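Local coordinates for protein succinylglutamate desuccinylase (Chromobacterium violaceum, PDB 1YW4) that probably removes the succinyl group from N-succinylglutamate as a zinc-dependent hydrolase, giving succinate and glutamate in the last step of arginine breakdown by the AST pathway, at residues 155-160 and 185-190. Numbering follows the deposited sequence.
Sequences SVFEKF and IEAVLL
Phe157 lays one face of its ring over the methyl of Ala187, a CH-pi contact in the zinc-hydrolase catalytic domain of the AspA/AstE family, where the loop leading into strand 160-163 packs against residues 185-187, which lead into strand 187-190, the parallel neighbour of strand 160-163. Ala187 CB sits 3.8 Å from the centroid of the Phe157 ring, 23° off its normal and nearest to CG. That CG, anti to the carbonyl carbon (chi1 -62°), stands against the methyl, and a residue as small as alanine lets the ring come so close. Phe160 meets the same residue through its CB, 3.2 Å from Ala187 O, while the rings of Phe157 and Phe160 both pack edge-to-face with Phe282. The side chain of Phe160 also lies about 4 Å from that of Glu214 at their nearest atoms, near the probable catalytic centre. Ile185, beta-branched and buried, sets its CG2 methyl 3.7 Å from Phe160 CA. Glu186, extended beyond CG, brings OE1 to 3.5 Å from Glu158 CB; the carboxylate of Glu158 instead forms a salt bridge with Arg228. Lys159 NZ remains 5.0 Å from Glu186 OE1, too far for a salt bridge, though the opposite charges may attract weakly. The backbones are tied by a nearly straight bond, Glu186 N to Lys159 O, 2.7 Å long with 170° at the hydrogen.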
ATOM      1  N   SER A 155       7.313  14.094 -17.229  1.00 18.33           N
ATOM      2  CA  SER A 155       6.712  13.034 -16.442  1.00 21.32           C
ATOM      3  C   SER A 155       5.775  12.131 -17.244  1.00 21.46           C
ATOM      4  O   SER A 155       5.160  12.572 -18.210  1.00 21.55           O
ATOM      5  CB  SER A 155       5.954  13.660 -15.270  1.00 20.96           C
ATOM      6  OG  SER A 155       5.143  12.712 -14.610  1.00 21.60           O
ATOM      7  N   VAL A 156       5.668  10.867 -16.843  1.00 24.13           N
ATOM      8  CA  VAL A 156       4.774   9.932 -17.523  1.00 25.14           C
ATOM      9  C   VAL A 156       3.352  10.457 -17.370  1.00 24.94           C
ATOM     10  O   VAL A 156       2.512  10.288 -18.256  1.00 24.10           O
ATOM     11  CB  VAL A 156       4.846   8.524 -16.909  1.00 26.27           C
ATOM     12  CG1 VAL A 156       3.713   7.654 -17.469  1.00 27.92           C
ATOM     13  CG2 VAL A 156       6.198   7.900 -17.215  1.00 26.30           C
ATOM     14  N   PHE A 157       3.091  11.088 -16.229  1.00 23.55           N
ATOM     15  CA  PHE A 157       1.787  11.669 -15.955  1.00 24.41           C
ATOM     16  C   PHE A 157       1.967  13.176 -16.063  1.00 25.32           C
ATOM     17  O   PHE A 157       2.262  13.846 -15.076  1.00 26.36           O
ATOM     18  CB  PHE A 157       1.310  11.283 -14.547  1.00 24.10           C
ATOM     19  CG  PHE A 157       1.132   9.801 -14.358  1.00 23.53           C
ATOM     20  CD1 PHE A 157       0.116   9.119 -15.020  1.00 23.76           C
ATOM     21  CD2 PHE A 157       1.985   9.087 -13.528  1.00 23.24           C
ATOM     22  CE1 PHE A 157      -0.047   7.743 -14.858  1.00 23.36           C
ATOM     23  CE2 PHE A 157       1.833   7.707 -13.356  1.00 24.15           C
ATOM     24  CZ  PHE A 157       0.814   7.038 -14.024  1.00 25.11           C
ATOM     25  N   GLU A 158       1.821  13.681 -17.286  1.00 26.09           N
ATOM     26  CA  GLU A 158       1.961  15.097 -17.613  1.00 27.01           C
ATOM     27  C   GLU A 158       1.615  16.012 -16.446  1.00 25.49           C
ATOM     28  O   GLU A 158       2.468  16.725 -15.923  1.00 24.51           O
ATOM     29  CB  GLU A 158       1.054  15.434 -18.802  1.00 30.74           C
ATOM     30  CG  GLU A 158       1.777  15.921 -20.046  1.00 38.64           C
ATOM     31  CD  GLU A 158       2.190  17.374 -19.954  1.00 42.40           C
ATOM     32  OE1 GLU A 158       1.288  18.235 -19.853  1.00 44.17           O
ATOM     33  OE2 GLU A 158       3.410  17.655 -19.988  1.00 44.83           O
ATOM     34  N   LYS A 159       0.355  15.979 -16.040  1.00 23.52           N
ATOM     35  CA  LYS A 159      -0.104  16.808 -14.946  1.00 23.60           C
ATOM     36  C   LYS A 159      -0.437  15.936 -13.743  1.00 22.35           C
ATOM     37  O   LYS A 159      -1.202  14.978 -13.859  1.00 19.25           O
ATOM     38  CB  LYS A 159      -1.328  17.600 -15.403  1.00 24.77           C
ATOM     39  CG  LYS A 159      -1.035  18.496 -16.605  1.00 27.72           C
ATOM     40  CD  LYS A 159      -2.303  19.046 -17.223  1.00 32.27           C
ATOM     41  CE  LYS A 159      -3.156  17.931 -17.800  1.00 36.30           C
ATOM     42  NZ  LYS A 159      -4.459  18.433 -18.327  1.00 38.62           N
ATOM     43  N   PHE A 160       0.158  16.246 -12.594  1.00 17.86           N
ATOM     44  CA  PHE A 160      -0.123  15.469 -11.400  1.00 16.92           C
ATOM     45  C   PHE A 160      -0.142  16.324 -10.143  1.00 17.01           C
ATOM     46  O   PHE A 160       0.316  17.468 -10.143  1.00 15.48           O
ATOM     47  CB  PHE A 160       0.864  14.294 -11.274  1.00 15.29           C
ATOM     48  CG  PHE A 160       2.284  14.694 -10.956  1.00 16.13           C
ATOM     49  CD1 PHE A 160       2.711  14.804  -9.639  1.00 15.91           C
ATOM     50  CD2 PHE A 160       3.199  14.958 -11.981  1.00 16.31           C
ATOM     51  CE1 PHE A 160       4.026  15.172  -9.342  1.00 15.56           C
ATOM     52  CE2 PHE A 160       4.511  15.328 -11.696  1.00 12.70           C
ATOM     53  CZ  PHE A 160       4.925  15.435 -10.375  1.00 16.79           C
ATOM     54  N   ILE A 185      -5.457  16.566 -13.964  1.00 27.40           N
ATOM     55  CA  ILE A 185      -4.532  15.785 -13.152  1.00 24.06           C
ATOM     56  C   ILE A 185      -4.678  14.323 -13.556  1.00 24.90           C
ATOM     57  O   ILE A 185      -5.791  13.801 -13.616  1.00 24.65           O
ATOM     58  CB  ILE A 185      -4.844  15.930 -11.647  1.00 22.32           C
ATOM     59  CG1 ILE A 185      -4.866  17.414 -11.261  1.00 20.98           C
ATOM     60  CG2 ILE A 185      -3.803  15.190 -10.829  1.00 19.46           C
ATOM     61  CD1 ILE A 185      -3.566  18.147 -11.574  1.00 15.38           C
ATOM     62  N   GLU A 186      -3.553  13.666 -13.827  1.00 23.03           N
ATOM     63  CA  GLU A 186      -3.561  12.277 -14.261  1.00 24.41           C
ATOM     64  C   GLU A 186      -3.043  11.318 -13.196  1.00 23.85           C
ATOM     65  O   GLU A 186      -3.068  10.103 -13.389  1.00 22.49           O
ATOM     66  CB  GLU A 186      -2.717  12.133 -15.533  1.00 28.21           C
ATOM     67  CG  GLU A 186      -3.041  13.162 -16.608  1.00 32.18           C
ATOM     68  CD  GLU A 186      -2.113  13.074 -17.806  1.00 35.34           C
ATOM     69  OE1 GLU A 186      -2.144  13.993 -18.652  1.00 38.88           O
ATOM     70  OE2 GLU A 186      -1.354  12.088 -17.908  1.00 36.61           O
ATOM     71  N   ALA A 187      -2.573  11.863 -12.078  1.00 22.70           N
ATOM     72  CA  ALA A 187      -2.044  11.049 -10.991  1.00 22.43           C
ATOM     73  C   ALA A 187      -1.857  11.874  -9.726  1.00 21.67           C
ATOM     74  O   ALA A 187      -1.657  13.088  -9.791  1.00 19.81           O
ATOM     75  CB  ALA A 187      -0.715  10.426 -11.407  1.00 22.70           C
ATOM     76  N   VAL A 188      -1.920  11.209  -8.576  1.00 21.05           N
ATOM     77  CA  VAL A 188      -1.752  11.888  -7.297  1.00 19.19           C
ATOM     78  C   VAL A 188      -0.764  11.150  -6.397  1.00 20.11           C
ATOM     79  O   VAL A 188      -0.854   9.936  -6.218  1.00 17.99           O
ATOM     80  CB  VAL A 188      -3.094  12.013  -6.539  1.00 18.16           C
ATOM     81  CG1 VAL A 188      -2.894  12.832  -5.267  1.00 20.76           C
ATOM     82  CG2 VAL A 188      -4.137  12.658  -7.424  1.00 17.98           C
ATOM     83  N   LEU A 189       0.201  11.887  -5.860  1.00 19.77           N
ATOM     84  CA  LEU A 189       1.179  11.313  -4.946  1.00 20.86           C
ATOM     85  C   LEU A 189       0.708  11.696  -3.541  1.00 21.52           C
ATOM     86  O   LEU A 189       0.486  12.872  -3.258  1.00 18.29           O
ATOM     87  CB  LEU A 189       2.574  11.896  -5.201  1.00 20.26           C
ATOM     88  CG  LEU A 189       3.654  11.524  -4.179  1.00 20.44           C
ATOM     89  CD1 LEU A 189       3.995  10.042  -4.305  1.00 22.07           C
ATOM     90  CD2 LEU A 189       4.905  12.366  -4.417  1.00 22.01           C
ATOM     91  N   LEU A 190       0.537  10.701  -2.678  1.00 23.58           N
ATOM     92  CA  LEU A 190       0.096  10.937  -1.305  1.00 25.95           C
ATOM     93  C   LEU A 190       1.321  10.898  -0.394  1.00 28.37           C
ATOM     94  O   LEU A 190       1.985   9.864  -0.281  1.00 27.15           O
ATOM     95  CB  LEU A 190      -0.890   9.848  -0.878  1.00 27.74           C
ATOM     96  CG  LEU A 190      -1.932   9.381  -1.911  1.00 28.12           C
ATOM     97  CD1 LEU A 190      -2.617   8.114  -1.392  1.00 28.82           C
ATOM     98  CD2 LEU A 190      -2.950  10.476  -2.179  1.00 28.95           C
TER